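Side-chain contacts in SusD homolog (Bacteroides thetaiotaomicron VPI-5482, PDB 3FDH), which probably binds glycans at the outer membrane as a member of the SusD/RagB family of sugar-binding proteins: residues G128-S133 with Y464-S469; N80-S85 with A121-F126; N42-S47 with S72-N77; R440-N445 with F460-P465. All coordinates share one frame; numbering follows the deposited sequence.

Contacts 3 and 2 lie within the early part of the chain, contact 4 within the late part, and contact 1 joins the two. All fall inside the same mainly helical family region. Contact 3 closes first along the chain, and contact 2 follows. Both use helix 76-95. Contacts 4 and 1 draw on residues near the C-terminal end and share Tyr464 and Pro465, although their centres lie about 17 Å apart. Contacts 1 and 2 are the closest pair, with centres about 8 Å apart, and are joined through Tyr83 and Pro131. Contacts 2 and 4 are the most distant, about 18 Å between centres. Residues 460-469 thus tie early helices to the late helix 431-443.

Contact 1 (G128-S133 with Y464-S469); sequences GDAPCS and YPYGNS
Tyr466 reaches across to Asp129 and Ala130, where the chain leaves helix 106-127 for the short strand 130-131 of this helix-rich SusD-like fold. The tight part is the end of the phenol. Tyr466 OH donates to Asp129 O, modelled at 2.5 Å. That length is doubtful, because the carbonyl oxygen also sits too close to another atom of the model. Asp129 O approaches the ring at its edge, near the ring plane. Ala130 CB also lies at the edge, 4.3 Å from Tyr466 CE1, a looser apolar touch. The ring gets there with CG opposite the carbonyl carbon (chi1 -60°). Around it, Met151, Val477, Ala480 and Phe127 pack against the tyrosine, so it is buried. A phenylalanine here would probably keep much of this packing but leave Asp129 O without its hydroxyl partner. The other side of the contact is looser. The Asp129 side chain is partly exposed, and its carboxylate is turned to other neighbours: OD1 takes a hydrogen bond from Gln154 N. Asp129 CB comes no nearer than 4.2 Å to Tyr466 OH.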
loop_
_atom_site.group_PDB
_atom_site.type_symbol
_atom_site.label_atom_id
_atom_site.label_comp_id
_atom_site.label_asym_id
_atom_site.label_seq_id
_atom_site.Cartn_x
_atom_site.Cartn_y
_atom_site.Cartn_z
ATOM N N GLY A 128 -13.766 -5.304 5.300
ATOM C CA GLY A 128 -14.961 -4.609 5.781
ATOM C C GLY A 128 -15.210 -4.955 7.217
ATOM O O GLY A 128 -14.291 -4.979 8.038
ATOM N N ASP A 129 -16.480 -5.234 7.490
ATOM C CA ASP A 129 -16.911 -5.691 8.806
ATOM C C ASP A 129 -16.212 -7.017 9.044
ATOM O O ASP A 129 -16.153 -7.876 8.143
ATOM C CB ASP A 129 -18.399 -5.918 8.872
ATOM C CG ASP A 129 -19.200 -4.622 8.852
ATOM O OD1 ASP A 129 -18.673 -3.539 8.515
ATOM O OD2 ASP A 129 -20.380 -4.724 9.173
ATOM N N ALA A 130 -15.761 -7.221 10.278
ATOM C CA ALA A 130 -14.917 -8.377 10.563
ATOM C C ALA A 130 -14.590 -8.495 12.052
ATOM O O ALA A 130 -14.721 -7.516 12.797
ATOM C CB ALA A 130 -13.566 -8.213 9.737
ATOM N N PRO A 131 -14.218 -9.707 12.511
ATOM C CA PRO A 131 -13.855 -9.822 13.918
ATOM C C PRO A 131 -12.669 -8.948 14.229
ATOM O O PRO A 131 -11.788 -8.761 13.383
ATOM C CB PRO A 131 -13.497 -11.308 14.083
ATOM C CG PRO A 131 -14.249 -12.021 12.959
ATOM C CD PRO A 131 -14.340 -11.015 11.831
ATOM N N CYS A 132 -12.670 -8.380 15.424
ATOM C CA CYS A 132 -11.540 -7.552 15.853
ATOM C C CYS A 132 -11.456 -7.444 17.375
ATOM O O CYS A 132 -10.564 -7.991 18.012
ATOM C CB CYS A 132 -11.661 -6.169 15.226
ATOM S SG CYS A 132 -10.239 -5.094 15.515
ATOM N N SER A 133 -12.430 -6.755 17.929
ATOM C CA SER A 133 -12.501 -6.544 19.378
ATOM C C SER A 133 -12.507 -7.849 20.158
ATOM O O SER A 133 -12.045 -7.909 21.295
ATOM C CB SER A 133 -13.757 -5.732 19.739
ATOM O OG SER A 133 -14.961 -6.486 19.597
ATOM N N TYR A 464 -11.945 -7.600 -0.528
ATOM C CA TYR A 464 -11.349 -8.950 -0.570
ATOM C C TYR A 464 -12.284 -9.907 0.164
ATOM O O TYR A 464 -12.863 -9.532 1.195
ATOM C CB TYR A 464 -10.001 -9.027 0.106
ATOM C CG TYR A 464 -8.913 -8.338 -0.718
ATOM C CD1 TYR A 464 -9.270 -7.464 -1.705
ATOM C CD2 TYR A 464 -7.579 -8.569 -0.466
ATOM C CE1 TYR A 464 -8.277 -6.806 -2.445
ATOM C CE2 TYR A 464 -6.631 -7.943 -1.180
ATOM C CZ TYR A 464 -6.967 -7.083 -2.154
ATOM O OH TYR A 464 -5.902 -6.477 -2.826
ATOM N N PRO A 465 -12.379 -11.163 -0.314
ATOM C CA PRO A 465 -13.218 -12.098 0.408
ATOM C C PRO A 465 -12.610 -12.589 1.730
ATOM O O PRO A 465 -11.385 -12.719 1.884
ATOM C CB PRO A 465 -13.337 -13.282 -0.576
ATOM C CG PRO A 465 -12.087 -13.207 -1.406
ATOM C CD PRO A 465 -11.877 -11.742 -1.584
ATOM N N TYR A 466 -13.487 -12.853 2.678
ATOM C CA TYR A 466 -13.074 -13.385 3.989
ATOM C C TYR A 466 -12.342 -14.719 3.835
ATOM O O TYR A 466 -12.639 -15.542 2.940
ATOM C CB TYR A 466 -14.271 -13.594 4.925
ATOM C CG TYR A 466 -15.077 -12.338 5.249
ATOM C CD1 TYR A 466 -14.552 -11.341 6.059
ATOM C CD2 TYR A 466 -16.361 -12.160 4.740
ATOM C CE1 TYR A 466 -15.285 -10.170 6.344
ATOM C CE2 TYR A 466 -17.110 -11.004 5.037
ATOM C CZ TYR A 466 -16.574 -10.031 5.849
ATOM O OH TYR A 466 -17.303 -8.902 6.123
ATOM N N GLY A 467 -11.418 -14.947 4.760
ATOM C CA GLY A 467 -10.601 -16.158 4.761
ATOM C C GLY A 467 -11.417 -17.355 5.111
ATOM O O GLY A 467 -12.263 -17.309 5.993
ATOM N N ASN A 468 -11.152 -18.451 4.416
ATOM C CA ASN A 468 -11.933 -19.679 4.614
ATOM C C ASN A 468 -11.675 -20.284 5.978
ATOM O O ASN A 468 -12.439 -21.119 6.464
ATOM C CB ASN A 468 -11.728 -20.730 3.495
ATOM C CG ASN A 468 -10.311 -21.273 3.426
ATOM O OD1 ASN A 468 -9.412 -20.602 2.976
ATOM N ND2 ASN A 468 -10.126 -22.513 3.842
ATOM N N SER A 469 -10.597 -19.854 6.603
ATOM C CA SER A 469 -10.283 -20.353 7.922
ATOM C C SER A 469 -11.384 -19.938 8.848
ATOM O O SER A 469 -11.738 -20.656 9.762
ATOM C CB SER A 469 -8.954 -19.836 8.438
ATOM O OG SER A 469 -7.902 -20.595 7.856
#

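Contact 2 (N80-S85 with A121-F126); sequences NGIYSS and ALIADF
Ile82 and Ile123 meet at the middle of two helix segments whose axes approach to 10.2 Å and run at 146°, roughly antiparallel. The first kind of contact is aliphatic. Ile82 CG2 lies 3.5 Å from Ile123 CG1, tighter than usual for two carbons. The two isoleucines lie alongside, pointing opposite ways. The CG2 branch does the touching because it stands opposite the backbone N of Ile82, while CG1 turns beside that N (chi1 -69°). That other branch ends in Ile82 CD1, which reaches Leu122 CB at 4.2 Å. Here Ile82 lies crosswise to Leu122. Asn36 of helix 21-37 packs against both of these side chains.

The second kind is CH-pi. Ile123 CD1 sits over one face of the Tyr83 ring, 3.6 Å from its centroid and only 20° off the ring normal. It is slightly offset toward the rim, on the side of CE1 and CZ. The tyrosine's phenolic end also meets the isoleucine's other branch, with OH 3.6 Å from Ile123 CG2.

Polar bonds lie around this apolar core. Tyr83 OH is hydrogen-bonded to Pro131 O, which fixes the far end of the ring next to strand 130-131. Asp125 points elsewhere and forms a salt bridge with Arg208. Together, helices 76-95 and 106-127 follow one another in the chain as an antiparallel alpha-alpha hairpin, consistent with the TPR-like helical architecture of SusD proteins.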
loop_
_atom_site.group_PDB
_atom_site.type_symbol
_atom_site.label_atom_id
_atom_site.label_comp_id
_atom_site.label_asym_id
_atom_site.label_seq_id
_atom_site.Cartn_x
_atom_site.Cartn_y
_atom_site.Cartn_z
ATOM N N ASN A 80 -5.108 -14.732 7.737
ATOM C CA ASN A 80 -4.535 -15.363 8.937
ATOM C C ASN A 80 -3.315 -14.617 9.448
ATOM O O ASN A 80 -3.120 -14.435 10.641
ATOM C CB ASN A 80 -4.167 -16.809 8.653
ATOM C CG ASN A 80 -5.381 -17.689 8.517
ATOM O OD1 ASN A 80 -6.420 -17.438 9.141
ATOM N ND2 ASN A 80 -5.256 -18.742 7.721
ATOM N N GLY A 81 -2.525 -14.119 8.517
ATOM C CA GLY A 81 -1.276 -13.420 8.857
ATOM C C GLY A 81 -1.493 -12.077 9.542
ATOM O O GLY A 81 -0.800 -11.725 10.496
ATOM N N ILE A 82 -2.495 -11.359 9.068
ATOM C CA ILE A 82 -2.843 -10.064 9.623
ATOM C C ILE A 82 -3.369 -10.245 11.057
ATOM O O ILE A 82 -2.959 -9.542 11.967
ATOM C CB ILE A 82 -3.846 -9.323 8.733
ATOM C CG1 ILE A 82 -3.152 -8.909 7.418
ATOM C CG2 ILE A 82 -4.409 -8.110 9.468
ATOM C CD1 ILE A 82 -4.163 -8.660 6.262
ATOM N N TYR A 83 -4.246 -11.219 11.246
ATOM C CA TYR A 83 -4.786 -11.519 12.575
ATOM C C TYR A 83 -3.679 -11.999 13.509
ATOM O O TYR A 83 -3.611 -11.611 14.669
ATOM C CB TYR A 83 -5.939 -12.512 12.534
ATOM C CG TYR A 83 -7.261 -11.856 12.202
ATOM C CD1 TYR A 83 -7.978 -11.192 13.186
ATOM C CD2 TYR A 83 -7.802 -11.926 10.918
ATOM C CE1 TYR A 83 -9.190 -10.605 12.912
ATOM C CE2 TYR A 83 -9.027 -11.322 10.618
ATOM C CZ TYR A 83 -9.716 -10.661 11.625
ATOM O OH TYR A 83 -10.933 -10.043 11.392
ATOM N N SER A 84 -2.765 -12.775 12.967
ATOM C CA SER A 84 -1.620 -13.253 13.761
ATOM C C SER A 84 -0.749 -12.086 14.273
ATOM O O SER A 84 -0.306 -12.065 15.414
ATOM C CB SER A 84 -0.742 -14.200 12.932
ATOM O OG SER A 84 0.393 -14.582 13.701
ATOM N N SER A 85 -0.484 -11.136 13.391
ATOM C CA SER A 85 0.357 -9.981 13.725
ATOM C C SER A 85 -0.361 -9.103 14.727
ATOM O O SER A 85 0.257 -8.557 15.628
ATOM C CB SER A 85 0.725 -9.184 12.474
ATOM O OG SER A 85 1.407 -9.985 11.542
ATOM N N ALA A 121 -6.406 -1.801 10.488
ATOM C CA ALA A 121 -6.795 -1.032 9.291
ATOM C C ALA A 121 -6.793 -1.925 8.066
ATOM O O ALA A 121 -7.671 -1.836 7.201
ATOM C CB ALA A 121 -5.851 0.138 9.086
ATOM N N LEU A 122 -5.796 -2.791 7.976
ATOM C CA LEU A 122 -5.729 -3.718 6.806
ATOM C C LEU A 122 -6.965 -4.597 6.836
ATOM O O LEU A 122 -7.609 -4.882 5.835
ATOM C CB LEU A 122 -4.425 -4.547 6.810
ATOM C CG LEU A 122 -3.131 -3.798 6.473
ATOM C CD1 LEU A 122 -1.896 -4.648 6.813
ATOM C CD2 LEU A 122 -3.109 -3.349 5.008
ATOM N N ILE A 123 -7.342 -4.986 8.033
ATOM C CA ILE A 123 -8.518 -5.834 8.169
ATOM C C ILE A 123 -9.746 -5.073 7.684
ATOM O O ILE A 123 -10.560 -5.543 6.864
ATOM C CB ILE A 123 -8.765 -6.276 9.642
ATOM C CG1 ILE A 123 -7.733 -7.316 10.094
ATOM C CG2 ILE A 123 -10.131 -6.915 9.784
ATOM C CD1 ILE A 123 -7.841 -7.685 11.570
ATOM N N ALA A 124 -9.898 -3.900 8.262
ATOM C CA ALA A 124 -11.081 -3.089 8.002
ATOM C C ALA A 124 -11.138 -2.667 6.556
ATOM O O ALA A 124 -12.166 -2.720 5.929
ATOM C CB ALA A 124 -11.150 -1.866 8.958
ATOM N N ASP A 125 -10.012 -2.255 6.015
ATOM C CA ASP A 125 -9.982 -1.731 4.628
ATOM C C ASP A 125 -10.271 -2.779 3.568
ATOM O O ASP A 125 -10.997 -2.530 2.560
ATOM C CB ASP A 125 -8.659 -1.061 4.335
ATOM C CG ASP A 125 -8.523 0.213 5.066
ATOM O OD1 ASP A 125 -9.550 0.768 5.535
ATOM O OD2 ASP A 125 -7.363 0.643 5.206
ATOM N N PHE A 126 -9.756 -3.978 3.821
ATOM C CA PHE A 126 -9.832 -5.025 2.809
ATOM C C PHE A 126 -11.012 -5.915 2.950
ATOM O O PHE A 126 -11.573 -6.325 1.952
ATOM C CB PHE A 126 -8.494 -5.775 2.676
ATOM C CG PHE A 126 -7.513 -4.957 1.983
ATOM C CD1 PHE A 126 -6.806 -3.971 2.666
ATOM C CD2 PHE A 126 -7.399 -5.036 0.619
ATOM C CE1 PHE A 126 -6.008 -3.135 1.993
ATOM C CE2 PHE A 126 -6.571 -4.231 -0.048
ATOM C CZ PHE A 126 -5.888 -3.261 0.621
#

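Contact 3 (N42-S47 with S72-N77); sequences NTYASS and SSTFNN
Tyr44 OH has two polar partners. A water donates to it at 3.2 Å, and Glu68 OE2 is hydrogen-bonded to it from outside the two segments. The same water donates to Thr74 O at 2.7 Å, so it bridges the phenol to the backbone of the turn from Ser73 to Asn76.

Nearer the backbone than the hydroxyl, the ring of Tyr44 meets Phe75 in a T-shaped pair. The edge of Phe75 points at the face of Tyr44. The centroids are 4.8 Å apart and the planes stand at 72°. Phe75 CZ comes to 3.5 Å from Tyr44 CG, and CE1 lies over the same face, toward the rim. The edge of Phe75 also reaches Tyr44 CB, which lies in the plane of the phenylalanine ring. Thr74 completes the grip with its methyl. CG2 stands opposite the backbone N of Thr74 and comes to 3.7 Å from Tyr44 CE2. This leaves OG1 to bond with Glu68 O. With an alanine here in place of Tyr44, the Phe75 edge would probably lose the phenol face it meets, and Glu68 and the water would lose the phenol oxygen.

The contact is buried. Helix 40-48 supplies the tyrosine, and Phe75 is the N-cap residue of helix 76-95. Gln58, Leu59 and Ala62 of helix 57-63 also pack on Tyr44. Tyr464 from the loop before helix 468-473 touches Tyr44 and stacks on Phe75, and so lies against both partners.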
loop_
_atom_site.group_PDB
_atom_site.type_symbol
_atom_site.label_atom_id
_atom_site.label_comp_id
_atom_site.label_asym_id
_atom_site.label_seq_id
_atom_site.Cartn_x
_atom_site.Cartn_y
_atom_site.Cartn_z
ATOM N N ASN A 42 -1.068 -6.722 -1.552
ATOM C CA ASN A 42 -0.417 -5.753 -2.456
ATOM C C ASN A 42 -0.314 -6.321 -3.864
ATOM O O ASN A 42 -0.480 -5.619 -4.869
ATOM C CB ASN A 42 0.989 -5.374 -1.981
ATOM C CG ASN A 42 1.681 -4.332 -2.877
ATOM O OD1 ASN A 42 1.304 -3.148 -2.862
ATOM N ND2 ASN A 42 2.783 -4.735 -3.564
ATOM N N THR A 43 -0.037 -7.617 -3.902
ATOM C CA THR A 43 0.117 -8.318 -5.170
ATOM C C THR A 43 -1.155 -8.236 -6.014
ATOM O O THR A 43 -1.130 -7.871 -7.213
ATOM C CB THR A 43 0.619 -9.760 -4.919
ATOM O OG1 THR A 43 1.953 -9.646 -4.332
ATOM C CG2 THR A 43 0.655 -10.565 -6.261
ATOM N N TYR A 44 -2.266 -8.555 -5.371
ATOM C CA TYR A 44 -3.571 -8.543 -6.042
ATOM C C TYR A 44 -4.032 -7.126 -6.314
ATOM O O TYR A 44 -4.562 -6.816 -7.386
ATOM C CB TYR A 44 -4.596 -9.380 -5.280
ATOM C CG TYR A 44 -4.398 -10.862 -5.426
ATOM C CD1 TYR A 44 -3.313 -11.520 -4.818
ATOM C CD2 TYR A 44 -5.300 -11.634 -6.138
ATOM C CE1 TYR A 44 -3.148 -12.917 -4.940
ATOM C CE2 TYR A 44 -5.138 -13.029 -6.287
ATOM C CZ TYR A 44 -4.073 -13.665 -5.674
ATOM O OH TYR A 44 -3.958 -15.037 -5.827
ATOM N N ALA A 45 -3.841 -6.237 -5.352
ATOM C CA ALA A 45 -4.159 -4.825 -5.572
ATOM C C ALA A 45 -3.506 -4.293 -6.835
ATOM O O ALA A 45 -4.087 -3.521 -7.612
ATOM C CB ALA A 45 -3.739 -3.988 -4.341
ATOM N N SER A 46 -2.271 -4.710 -7.048
ATOM C CA SER A 46 -1.506 -4.278 -8.221
ATOM C C SER A 46 -2.255 -4.549 -9.503
ATOM O O SER A 46 -2.288 -3.731 -10.423
ATOM C CB SER A 46 -0.139 -4.967 -8.292
ATOM O OG SER A 46 0.683 -4.667 -7.198
ATOM N N SER A 47 -2.900 -5.708 -9.528
ATOM C CA SER A 47 -3.705 -6.104 -10.669
ATOM C C SER A 47 -5.030 -5.318 -10.673
ATOM O O SER A 47 -5.439 -4.745 -11.656
ATOM C CB SER A 47 -4.051 -7.602 -10.617
ATOM O OG SER A 47 -5.059 -7.920 -11.543
ATOM N N SER A 72 -12.945 -17.493 -0.980
ATOM C CA SER A 72 -12.471 -17.384 0.414
ATOM C C SER A 72 -11.028 -17.945 0.557
ATOM O O SER A 72 -10.290 -17.605 1.481
ATOM C CB SER A 72 -13.459 -18.056 1.379
ATOM O OG SER A 72 -13.697 -19.398 1.020
ATOM N N SER A 73 -10.584 -18.745 -0.403
ATOM C CA SER A 73 -9.217 -19.291 -0.301
ATOM C C SER A 73 -8.155 -18.319 -0.640
ATOM O O SER A 73 -7.028 -18.407 -0.171
ATOM C CB SER A 73 -8.986 -20.402 -1.313
ATOM O OG SER A 73 -9.855 -21.442 -1.065
ATOM N N THR A 74 -8.538 -17.371 -1.475
ATOM C CA THR A 74 -7.568 -16.508 -2.100
ATOM C C THR A 74 -6.711 -15.724 -1.147
ATOM O O THR A 74 -5.490 -15.619 -1.350
ATOM C CB THR A 74 -8.261 -15.591 -3.081
ATOM O OG1 THR A 74 -8.959 -16.406 -4.022
ATOM C CG2 THR A 74 -7.298 -14.724 -3.769
ATOM N N PHE A 75 -7.345 -15.129 -0.148
ATOM C CA PHE A 75 -6.600 -14.289 0.819
ATOM C C PHE A 75 -6.571 -14.904 2.176
ATOM O O PHE A 75 -6.364 -14.221 3.156
ATOM C CB PHE A 75 -7.195 -12.890 0.886
ATOM C CG PHE A 75 -7.110 -12.170 -0.445
ATOM C CD1 PHE A 75 -5.885 -11.755 -0.902
ATOM C CD2 PHE A 75 -8.234 -11.987 -1.256
ATOM C CE1 PHE A 75 -5.754 -11.145 -2.108
ATOM C CE2 PHE A 75 -8.120 -11.384 -2.491
ATOM C CZ PHE A 75 -6.875 -10.961 -2.923
ATOM N N ASN A 76 -6.766 -16.210 2.231
ATOM C CA ASN A 76 -6.763 -16.902 3.535
ATOM C C ASN A 76 -5.461 -16.726 4.295
ATOM O O ASN A 76 -5.438 -16.431 5.493
ATOM C CB ASN A 76 -7.057 -18.385 3.412
ATOM C CG ASN A 76 -7.452 -18.991 4.747
ATOM O OD1 ASN A 76 -8.294 -18.446 5.452
ATOM N ND2 ASN A 76 -6.826 -20.097 5.113
ATOM N N ASN A 77 -4.356 -16.892 3.586
ATOM C CA ASN A 77 -3.043 -16.724 4.204
ATOM C C ASN A 77 -2.817 -15.306 4.713
ATOM O O ASN A 77 -2.348 -15.097 5.845
ATOM C CB ASN A 77 -1.917 -17.087 3.248
ATOM C CG ASN A 77 -1.780 -18.570 3.043
ATOM O OD1 ASN A 77 -2.265 -19.376 3.841
ATOM N ND2 ASN A 77 -1.105 -18.950 1.954
HETATM O O HOH W 1 -3.664 -16.651 -3.061
#

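Contact 4 (R440-N445 with F460-P465); sequences RMKGLN and FPLRYP
Lys442 lies near the end of helix 431-443 and stretches its aliphatic chain toward Phe460 and Leu462. From CB the chain runs straight through CG to CD. There it makes its first touch. Lys442 CD is 3.9 Å from Phe460 CE2, and the lysine and phenylalanine run alongside in opposite senses. The chain then bends at chi3 (72°). This brings CE beside the leucine, 3.9 Å from Leu462 CD2, and the leucine lies crosswise to it. A second bend at chi4 turns NZ onward to O1 of a bound tetraethylene glycol, probably carried over from crystallisation. The ammonium end forms a hydrogen bond with it.

Phe460 is buried. Pro461 CD lies 3.6 Å above one face of its ring, and Phe438 meets the ring from outside the two segments. The lysine is exposed, and its CD and CE rest against Phe460 and Leu462. Just beyond Lys442 the helix stops. Asn445 has positive phi, and two bonds run back into the last turn, among them Asn445 N to Lys442 O at 2.9 Å. This helix end is a Schellman motif.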
loop_
_atom_site.group_PDB
_atom_site.type_symbol
_atom_site.label_atom_id
_atom_site.label_comp_id
_atom_site.label_asym_id
_atom_site.label_seq_id
_atom_site.Cartn_x
_atom_site.Cartn_y
_atom_site.Cartn_z
ATOM N N ARG A 440 -12.160 4.632 -2.400
ATOM C CA ARG A 440 -12.681 5.774 -1.642
ATOM C C ARG A 440 -13.239 6.739 -2.664
ATOM O O ARG A 440 -14.327 7.287 -2.457
ATOM C CB ARG A 440 -11.616 6.415 -0.767
ATOM C CG ARG A 440 -12.039 7.723 -0.145
ATOM C CD ARG A 440 -11.050 8.214 0.880
ATOM N NE ARG A 440 -9.715 8.416 0.358
ATOM C CZ ARG A 440 -9.292 9.571 -0.173
ATOM N NH1 ARG A 440 -10.118 10.611 -0.288
ATOM N NH2 ARG A 440 -8.070 9.649 -0.632
HETATM N N MSE A 441 -12.491 6.963 -3.747
HETATM C CA MSE A 441 -12.965 7.834 -4.860
HETATM C C MSE A 441 -14.291 7.338 -5.421
HETATM O O MSE A 441 -15.188 8.127 -5.743
HETATM C CB MSE A 441 -11.977 7.933 -5.976
HETATM C CG MSE A 441 -11.023 8.985 -5.589
HETATM SE SE MSE A 441 -9.497 9.440 -6.757
HETATM C CE MSE A 441 -8.295 8.040 -6.421
ATOM N N LYS A 442 -14.391 6.017 -5.560
ATOM C CA LYS A 442 -15.637 5.413 -5.998
ATOM C C LYS A 442 -16.816 5.793 -5.102
ATOM O O LYS A 442 -17.885 6.192 -5.591
ATOM C CB LYS A 442 -15.563 3.887 -6.053
ATOM C CG LYS A 442 -14.968 3.376 -7.287
ATOM C CD LYS A 442 -15.068 1.835 -7.432
ATOM C CE LYS A 442 -16.454 1.331 -7.719
ATOM N NZ LYS A 442 -17.045 1.705 -9.026
ATOM N N GLY A 443 -16.609 5.668 -3.793
ATOM C CA GLY A 443 -17.633 6.026 -2.831
ATOM C C GLY A 443 -18.004 7.499 -2.895
ATOM O O GLY A 443 -19.136 7.864 -2.626
ATOM N N LEU A 444 -17.060 8.328 -3.323
ATOM C CA LEU A 444 -17.248 9.782 -3.451
ATOM C C LEU A 444 -17.762 10.143 -4.854
ATOM O O LEU A 444 -17.953 11.293 -5.196
ATOM C CB LEU A 444 -15.927 10.523 -3.192
ATOM C CG LEU A 444 -15.367 10.384 -1.784
ATOM C CD1 LEU A 444 -13.985 11.023 -1.637
ATOM C CD2 LEU A 444 -16.378 10.992 -0.800
ATOM N N ASN A 445 -17.985 9.109 -5.637
ATOM C CA ASN A 445 -18.392 9.214 -7.039
ATOM C C ASN A 445 -17.477 10.049 -7.872
ATOM O O ASN A 445 -17.904 10.913 -8.634
ATOM C CB ASN A 445 -19.802 9.733 -7.215
ATOM C CG ASN A 445 -20.315 9.450 -8.575
ATOM O OD1 ASN A 445 -19.766 8.587 -9.271
ATOM N ND2 ASN A 445 -21.362 10.166 -8.991
ATOM N N PHE A 460 -15.492 -5.735 -10.821
ATOM C CA PHE A 460 -14.480 -4.961 -10.128
ATOM C C PHE A 460 -14.600 -5.259 -8.640
ATOM O O PHE A 460 -15.646 -5.016 -8.048
ATOM C CB PHE A 460 -14.642 -3.461 -10.315
ATOM C CG PHE A 460 -13.612 -2.716 -9.564
ATOM C CD1 PHE A 460 -12.300 -2.713 -10.004
ATOM C CD2 PHE A 460 -13.918 -2.107 -8.361
ATOM C CE1 PHE A 460 -11.302 -2.109 -9.272
ATOM C CE2 PHE A 460 -12.950 -1.464 -7.656
ATOM C CZ PHE A 460 -11.623 -1.469 -8.098
ATOM N N PRO A 461 -13.548 -5.819 -8.015
ATOM C CA PRO A 461 -13.708 -6.138 -6.611
ATOM C C PRO A 461 -13.668 -4.952 -5.674
ATOM O O PRO A 461 -12.682 -4.224 -5.589
ATOM C CB PRO A 461 -12.530 -7.060 -6.316
ATOM C CG PRO A 461 -11.498 -6.706 -7.340
ATOM C CD PRO A 461 -12.176 -6.040 -8.493
ATOM N N LEU A 462 -14.757 -4.818 -4.931
ATOM C CA LEU A 462 -14.924 -3.680 -4.002
ATOM C C LEU A 462 -14.267 -3.961 -2.672
ATOM O O LEU A 462 -14.165 -3.090 -1.805
ATOM C CB LEU A 462 -16.404 -3.422 -3.756
ATOM C CG LEU A 462 -17.227 -3.141 -5.001
ATOM C CD1 LEU A 462 -18.697 -2.987 -4.661
ATOM C CD2 LEU A 462 -16.787 -1.899 -5.605
ATOM N N ARG A 463 -13.839 -5.207 -2.542
ATOM C CA ARG A 463 -13.223 -5.710 -1.307
ATOM C C ARG A 463 -12.619 -7.069 -1.556
ATOM O O ARG A 463 -12.812 -7.629 -2.641
ATOM C CB ARG A 463 -14.308 -5.857 -0.222
ATOM C CG ARG A 463 -15.401 -6.845 -0.542
ATOM C CD ARG A 463 -16.706 -6.434 0.145
ATOM N NE ARG A 463 -16.664 -6.567 1.599
ATOM C CZ ARG A 463 -17.492 -5.975 2.446
ATOM N NH1 ARG A 463 -18.428 -5.138 2.016
ATOM N NH2 ARG A 463 -17.350 -6.211 3.743
ATOM N N TYR A 464 -11.945 -7.600 -0.528
ATOM C CA TYR A 464 -11.349 -8.950 -0.570
ATOM C C TYR A 464 -12.284 -9.907 0.164
ATOM O O TYR A 464 -12.863 -9.532 1.195
ATOM C CB TYR A 464 -10.001 -9.027 0.106
ATOM C CG TYR A 464 -8.913 -8.338 -0.718
ATOM C CD1 TYR A 464 -9.270 -7.464 -1.705
ATOM C CD2 TYR A 464 -7.579 -8.569 -0.466
ATOM C CE1 TYR A 464 -8.277 -6.806 -2.445
ATOM C CE2 TYR A 464 -6.631 -7.943 -1.180
ATOM C CZ TYR A 464 -6.967 -7.083 -2.154
ATOM O OH TYR A 464 -5.902 -6.477 -2.826
ATOM N N PRO A 465 -12.379 -11.163 -0.314
ATOM C CA PRO A 465 -13.218 -12.098 0.408
ATOM C C PRO A 465 -12.610 -12.589 1.730
ATOM O O PRO A 465 -11.385 -12.719 1.884
ATOM C CB PRO A 465 -13.337 -13.282 -0.576
ATOM C CG PRO A 465 -12.087 -13.207 -1.406
ATOM C CD PRO A 465 -11.877 -11.742 -1.584
#